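Local atomic coordinates of putative modification methylase (Thermus thermophilus, PDB entry 2ZIG), a protein that probably transfers a methyl group from S-adenosyl-L-methionine to the N4 amino group of cytosine in DNA, as a putative modification methylase. Residues H22-D28 with R259-L265; A218-L222 with T246-A252. Residue numbers count along the deposited sequence, not the author numbering.

Contact 1 (H22-D28 with R259-L265); sequences HRLHVGD and RALGVEL
Strands 22-26 and 259-264 run parallel, their axes 15° apart and 4.5 Å at closest approach, as neighbours in the mixed, mainly parallel sheet of an S-adenosyl-L-methionine-dependent methyltransferase fold. Both backbones are extended, with R23 level with L261, L24 with G262, H25 with V263 and V26 with E264 at CA-CA distances of 4.6-5.1 Å. In the parallel pattern, R23 and H25 bond through both N and O, and G27 through N: R23 N to A260 O (3.1 Å), G262 N to R23 O (3.0 Å, weak at 134°), H25 N to G262 O (2.8 Å, 176°), E264 N to H25 O (2.9 Å) and G27 N to E264 O (2.9 Å). At phi/psi 165/-155 a CB on G27 would collide with the preceding carbonyl; beyond it D28 N-caps helix 29-34, OD1 accepting a hydrogen bond from E31 N.

Side chains alternate between two faces. L24, V26 and E264 lie on one, against helix 267-280. Above G262, which presents no side chain, L24 (chi1 t, chi2 t) brings CD2 to 3.7 Å from E264 CB. R23, H25, L261 and V263 occupy the other, where helix 29-34 covers H25 and V263; R23 forms a salt bridge with E287. E264 ends strand 259-264 and D28 lies just past the end of strand 22-26; both bind S-adenosyl-L-methionine, absent from this chain. E264, probably the acidic residue that holds the ribose in such enzymes, hydrogen-bonds G245 N through OE1 and V266 N through OE2. At the opposite end the H22 ring (chi1 m) lies edge-on, with CD2 3.0 Å from A260 N.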
loop_
_atom_site.group_PDB
_atom_site.type_symbol
_atom_site.label_atom_id
_atom_site.label_comp_id
_atom_site.label_asym_id
_atom_site.label_seq_id
_atom_site.Cartn_x
_atom_site.Cartn_y
_atom_site.Cartn_z
ATOM N N HIS B 22 17.506 -28.341 6.412
ATOM C CA HIS B 22 16.898 -27.056 6.678
ATOM C C HIS B 22 17.800 -26.408 7.704
ATOM O O HIS B 22 18.071 -26.998 8.751
ATOM C CB HIS B 22 15.494 -27.263 7.226
ATOM C CG HIS B 22 14.603 -28.019 6.293
ATOM N ND1 HIS B 22 14.123 -29.281 6.577
ATOM C CD2 HIS B 22 14.142 -27.709 5.058
ATOM C CE1 HIS B 22 13.406 -29.715 5.555
ATOM N NE2 HIS B 22 13.403 -28.782 4.620
ATOM N N ARG B 23 18.273 -25.203 7.403
ATOM C CA ARG B 23 19.195 -24.519 8.302
ATOM C C ARG B 23 18.741 -23.145 8.773
ATOM O O ARG B 23 18.062 -22.416 8.055
ATOM C CB ARG B 23 20.555 -24.379 7.612
ATOM C CG ARG B 23 20.934 -25.588 6.770
ATOM C CD ARG B 23 22.157 -25.311 5.917
ATOM N NE ARG B 23 23.403 -25.370 6.679
ATOM C CZ ARG B 23 23.954 -26.494 7.131
ATOM N NH1 ARG B 23 25.091 -26.451 7.814
ATOM N NH2 ARG B 23 23.374 -27.664 6.895
ATOM N N LEU B 24 19.130 -22.804 9.994
ATOM C CA LEU B 24 18.810 -21.511 10.567
ATOM C C LEU B 24 20.132 -20.972 11.115
ATOM O O LEU B 24 20.734 -21.574 12.010
ATOM C CB LEU B 24 17.798 -21.661 11.706
ATOM C CG LEU B 24 16.990 -20.437 12.160
ATOM C CD1 LEU B 24 16.554 -20.640 13.598
ATOM C CD2 LEU B 24 17.799 -19.177 12.057
ATOM N N HIS B 25 20.599 -19.859 10.562
ATOM C CA HIS B 25 21.847 -19.258 11.021
ATOM C C HIS B 25 21.550 -18.225 12.087
ATOM O O HIS B 25 20.571 -17.477 11.993
ATOM C CB HIS B 25 22.578 -18.578 9.869
ATOM C CG HIS B 25 23.053 -19.519 8.812
ATOM N ND1 HIS B 25 24.364 -19.932 8.721
ATOM C CD2 HIS B 25 22.394 -20.120 7.794
ATOM C CE1 HIS B 25 24.494 -20.746 7.689
ATOM N NE2 HIS B 25 23.313 -20.877 7.109
ATOM N N VAL B 26 22.395 -18.184 13.106
ATOM C CA VAL B 26 22.210 -17.219 14.177
ATOM C C VAL B 26 23.234 -16.124 13.996
ATOM O O VAL B 26 24.431 -16.380 14.046
ATOM C CB VAL B 26 22.400 -17.860 15.558
ATOM C CG1 VAL B 26 22.261 -16.802 16.641
ATOM C CG2 VAL B 26 21.379 -18.961 15.756
ATOM N N GLY B 27 22.758 -14.905 13.769
ATOM C CA GLY B 27 23.663 -13.788 13.579
ATOM C C GLY B 27 23.002 -12.563 12.980
ATOM O O GLY B 27 21.791 -12.359 13.102
ATOM N N ASP B 28 23.812 -11.740 12.329
ATOM C CA ASP B 28 23.327 -10.528 11.698
ATOM C C ASP B 28 22.943 -10.815 10.255
ATOM O O ASP B 28 23.773 -11.246 9.457
ATOM C CB ASP B 28 24.403 -9.449 11.756
ATOM C CG ASP B 28 23.998 -8.194 11.029
ATOM O OD1 ASP B 28 24.318 -8.068 9.829
ATOM O OD2 ASP B 28 23.347 -7.343 11.660
ATOM N N ARG B 259 13.260 -26.343 0.579
ATOM C CA ARG B 259 14.410 -26.300 1.487
ATOM C C ARG B 259 14.382 -24.984 2.280
ATOM O O ARG B 259 14.359 -23.894 1.701
ATOM C CB ARG B 259 15.708 -26.403 0.681
ATOM C CG ARG B 259 15.784 -27.654 -0.193
ATOM C CD ARG B 259 16.830 -27.519 -1.295
ATOM N NE ARG B 259 18.194 -27.636 -0.794
ATOM C CZ ARG B 259 19.281 -27.315 -1.494
ATOM N NH1 ARG B 259 19.171 -26.848 -2.735
ATOM N NH2 ARG B 259 20.484 -27.469 -0.954
ATOM N N ALA B 260 14.387 -25.086 3.602
ATOM C CA ALA B 260 14.341 -23.902 4.437
ATOM C C ALA B 260 15.715 -23.337 4.737
ATOM O O ALA B 260 16.652 -24.069 5.049
ATOM C CB ALA B 260 13.614 -24.204 5.745
ATOM N N LEU B 261 15.817 -22.020 4.633
ATOM C CA LEU B 261 17.044 -21.297 4.922
ATOM C C LEU B 261 16.619 -20.054 5.695
ATOM O O LEU B 261 15.697 -19.344 5.282
ATOM C CB LEU B 261 17.754 -20.880 3.631
ATOM C CG LEU B 261 19.104 -20.175 3.797
ATOM C CD1 LEU B 261 20.051 -21.124 4.517
ATOM C CD2 LEU B 261 19.684 -19.757 2.440
ATOM N N GLY B 262 17.278 -19.795 6.819
ATOM C CA GLY B 262 16.926 -18.623 7.595
ATOM C C GLY B 262 18.052 -17.989 8.383
ATOM O O GLY B 262 19.127 -18.570 8.560
ATOM N N VAL B 263 17.788 -16.776 8.851
ATOM C CA VAL B 263 18.728 -16.024 9.672
ATOM C C VAL B 263 17.930 -15.403 10.812
ATOM O O VAL B 263 16.875 -14.811 10.580
ATOM C CB VAL B 263 19.399 -14.884 8.888
ATOM C CG1 VAL B 263 20.416 -14.175 9.784
ATOM C CG2 VAL B 263 20.071 -15.434 7.646
ATOM N N GLU B 264 18.421 -15.556 12.037
ATOM C CA GLU B 264 17.753 -14.992 13.205
ATOM C C GLU B 264 18.795 -14.334 14.095
ATOM O O GLU B 264 19.873 -14.888 14.321
ATOM C CB GLU B 264 17.002 -16.085 13.973
ATOM C CG GLU B 264 16.349 -15.642 15.281
ATOM C CD GLU B 264 15.782 -14.234 15.231
ATOM O OE1 GLU B 264 15.217 -13.841 14.183
ATOM O OE2 GLU B 264 15.892 -13.521 16.255
ATOM N N LEU B 265 18.470 -13.144 14.588
ATOM C CA LEU B 265 19.385 -12.392 15.440
ATOM C C LEU B 265 19.520 -12.963 16.839
ATOM O O LEU B 265 20.627 -13.114 17.346
ATOM C CB LEU B 265 18.925 -10.935 15.543
ATOM C CG LEU B 265 19.719 -10.025 16.487
ATOM C CD1 LEU B 265 21.152 -9.908 15.992
ATOM C CD2 LEU B 265 19.062 -8.650 16.546
#

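Contact 2 (A218-L222 with T246-A252); sequences APFPL and TGTTLIA
In this Rossmann-like methyltransferase fold, the loop 218-222 packs against the N-terminal turn of helix 248-255, just after the FxGxG motif (motif I, here FAGTG) of DNA methyltransferases. The loop is irregular until P221, the N-cap of helix 222-232; L222 begins that helix. G247 (phi/psi 82/24), the motif's last glycine, is the N-cap of the other, whose first turn is set by I251 N to G247 O (2.8 Å) and A252 N to T248 O (2.9 Å). The nearest CA pairs are A218-T246 at 6.6 Å and L222-T248 at 5.6 Å.

Direct contact, burying 339 Å², is by van der Waals packing. T248 (chi1 m) points toward the loop, its CG2 3.4 Å from F220 O, 3.6 Å from L222 CA and 3.7 Å from F220 CE1. The apolar L222 has CD1 3.9 Å from I251 CG2 and CD2 3.3 Å from A252 CB.

No direct hydrogen bond joins the segments. One water hydrogen-bonds F220 O (3.0 Å, water donating) and T248 OG1 (3.2 Å), which is also hydrogen-bonded to R276. T246 and T248 bind S-adenosyl-L-methionine, so the loop probably lies beside the cofactor site, empty in this chain; A218 CB lies 3.4 Å from T248 OG1. T249 OG1, hydrogen-bonded to D241, meets the F220 ring edge at CZ, 3.2 Å away.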
loop_
_atom_site.group_PDB
_atom_site.type_symbol
_atom_site.label_atom_id
_atom_site.label_comp_id
_atom_site.label_asym_id
_atom_site.label_seq_id
_atom_site.Cartn_x
_atom_site.Cartn_y
_atom_site.Cartn_z
ATOM N N ALA B 218 5.064 -14.764 16.531
ATOM C CA ALA B 218 5.159 -14.802 15.078
ATOM C C ALA B 218 4.351 -13.650 14.485
ATOM O O ALA B 218 3.213 -13.408 14.886
ATOM C CB ALA B 218 4.638 -16.138 14.559
ATOM N N PRO B 219 4.942 -12.910 13.535
ATOM C CA PRO B 219 4.252 -11.783 12.902
ATOM C C PRO B 219 3.140 -12.223 11.949
ATOM O O PRO B 219 2.311 -11.409 11.533
ATOM C CB PRO B 219 5.382 -11.039 12.191
ATOM C CG PRO B 219 6.316 -12.137 11.826
ATOM C CD PRO B 219 6.339 -12.990 13.078
ATOM N N PHE B 220 3.124 -13.507 11.603
ATOM C CA PHE B 220 2.088 -14.022 10.724
ATOM C C PHE B 220 1.865 -15.520 10.887
ATOM O O PHE B 220 2.779 -16.262 11.241
ATOM C CB PHE B 220 2.381 -13.657 9.256
ATOM C CG PHE B 220 3.726 -14.100 8.760
ATOM C CD1 PHE B 220 3.979 -15.438 8.484
ATOM C CD2 PHE B 220 4.738 -13.172 8.546
ATOM C CE1 PHE B 220 5.226 -15.849 7.998
ATOM C CE2 PHE B 220 5.983 -13.571 8.061
ATOM C CZ PHE B 220 6.226 -14.912 7.789
ATOM N N PRO B 221 0.625 -15.977 10.654
ATOM C CA PRO B 221 0.247 -17.386 10.769
ATOM C C PRO B 221 1.006 -18.286 9.804
ATOM O O PRO B 221 1.421 -17.859 8.718
ATOM C CB PRO B 221 -1.245 -17.371 10.452
ATOM C CG PRO B 221 -1.671 -16.021 10.895
ATOM C CD PRO B 221 -0.560 -15.152 10.377
ATOM N N LEU B 222 1.168 -19.541 10.205
ATOM C CA LEU B 222 1.850 -20.518 9.379
ATOM C C LEU B 222 1.096 -20.611 8.044
ATOM O O LEU B 222 1.700 -20.629 6.972
ATOM C CB LEU B 222 1.836 -21.880 10.065
ATOM C CG LEU B 222 3.012 -22.836 9.855
ATOM C CD1 LEU B 222 2.511 -24.251 10.091
ATOM C CD2 LEU B 222 3.585 -22.712 8.454
ATOM N N THR B 246 10.646 -17.243 15.346
ATOM C CA THR B 246 10.434 -18.630 15.732
ATOM C C THR B 246 10.356 -19.592 14.549
ATOM O O THR B 246 9.990 -20.759 14.714
ATOM C CB THR B 246 9.184 -18.801 16.600
ATOM O OG1 THR B 246 8.075 -18.147 15.977
ATOM C CG2 THR B 246 9.425 -18.220 17.983
ATOM N N GLY B 247 10.689 -19.090 13.360
ATOM C CA GLY B 247 10.726 -19.930 12.171
ATOM C C GLY B 247 9.468 -20.271 11.390
ATOM O O GLY B 247 9.446 -21.280 10.683
ATOM N N THR B 248 8.440 -19.437 11.485
ATOM C CA THR B 248 7.194 -19.680 10.769
ATOM C C THR B 248 7.458 -20.013 9.304
ATOM O O THR B 248 6.958 -21.016 8.780
ATOM C CB THR B 248 6.274 -18.447 10.823
ATOM O OG1 THR B 248 6.129 -18.029 12.182
ATOM C CG2 THR B 248 4.897 -18.774 10.256
ATOM N N THR B 249 8.258 -19.183 8.647
ATOM C CA THR B 249 8.548 -19.395 7.238
ATOM C C THR B 249 9.338 -20.667 6.962
ATOM O O THR B 249 9.095 -21.347 5.971
ATOM C CB THR B 249 9.300 -18.201 6.652
ATOM O OG1 THR B 249 8.548 -17.002 6.894
ATOM C CG2 THR B 249 9.499 -18.387 5.149
ATOM N N LEU B 250 10.298 -20.975 7.825
ATOM C CA LEU B 250 11.106 -22.183 7.668
ATOM C C LEU B 250 10.170 -23.384 7.768
ATOM O O LEU B 250 10.265 -24.325 6.997
ATOM C CB LEU B 250 12.160 -22.258 8.783
ATOM C CG LEU B 250 13.485 -21.479 8.692
ATOM C CD1 LEU B 250 13.407 -20.337 7.709
ATOM C CD2 LEU B 250 13.850 -20.981 10.081
ATOM N N ILE B 251 9.261 -23.338 8.732
ATOM C CA ILE B 251 8.297 -24.413 8.945
ATOM C C ILE B 251 7.371 -24.584 7.742
ATOM O O ILE B 251 7.163 -25.699 7.275
ATOM C CB ILE B 251 7.472 -24.134 10.210
ATOM C CG1 ILE B 251 8.394 -24.213 11.429
ATOM C CG2 ILE B 251 6.319 -25.109 10.329
ATOM C CD1 ILE B 251 7.714 -23.837 12.733
ATOM N N ALA B 252 6.825 -23.474 7.246
ATOM C CA ALA B 252 5.934 -23.495 6.090
ATOM C C ALA B 252 6.674 -24.088 4.897
ATOM O O ALA B 252 6.127 -24.886 4.152
ATOM C CB ALA B 252 5.461 -22.085 5.756
HETATM O O HOH W 1 3.091 -18.483 13.237
#

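How the contacts relate
The two contacts are joined through helix 248-255, which is followed in the chain by strand 259-264, so one short passage supplies a segment to each. Their centres lie about 13 Å apart, yet they touch through L250, a residue that faces the sheet and takes no part in the loop interface: L250 CD1 is 3.5 Å from L261 O and 3.9 Å from G262 CA, L250 CD2 is 3.8 Å from L24 CG, and L250 O is 3.6 Å from A260 CB. Contact 1 contributes D28 and E264 to the S-adenosyl-L-methionine site, contact 2 contributes T246 and T248; the side chains of E264 and T246 are about 8 Å apart at their nearest atoms.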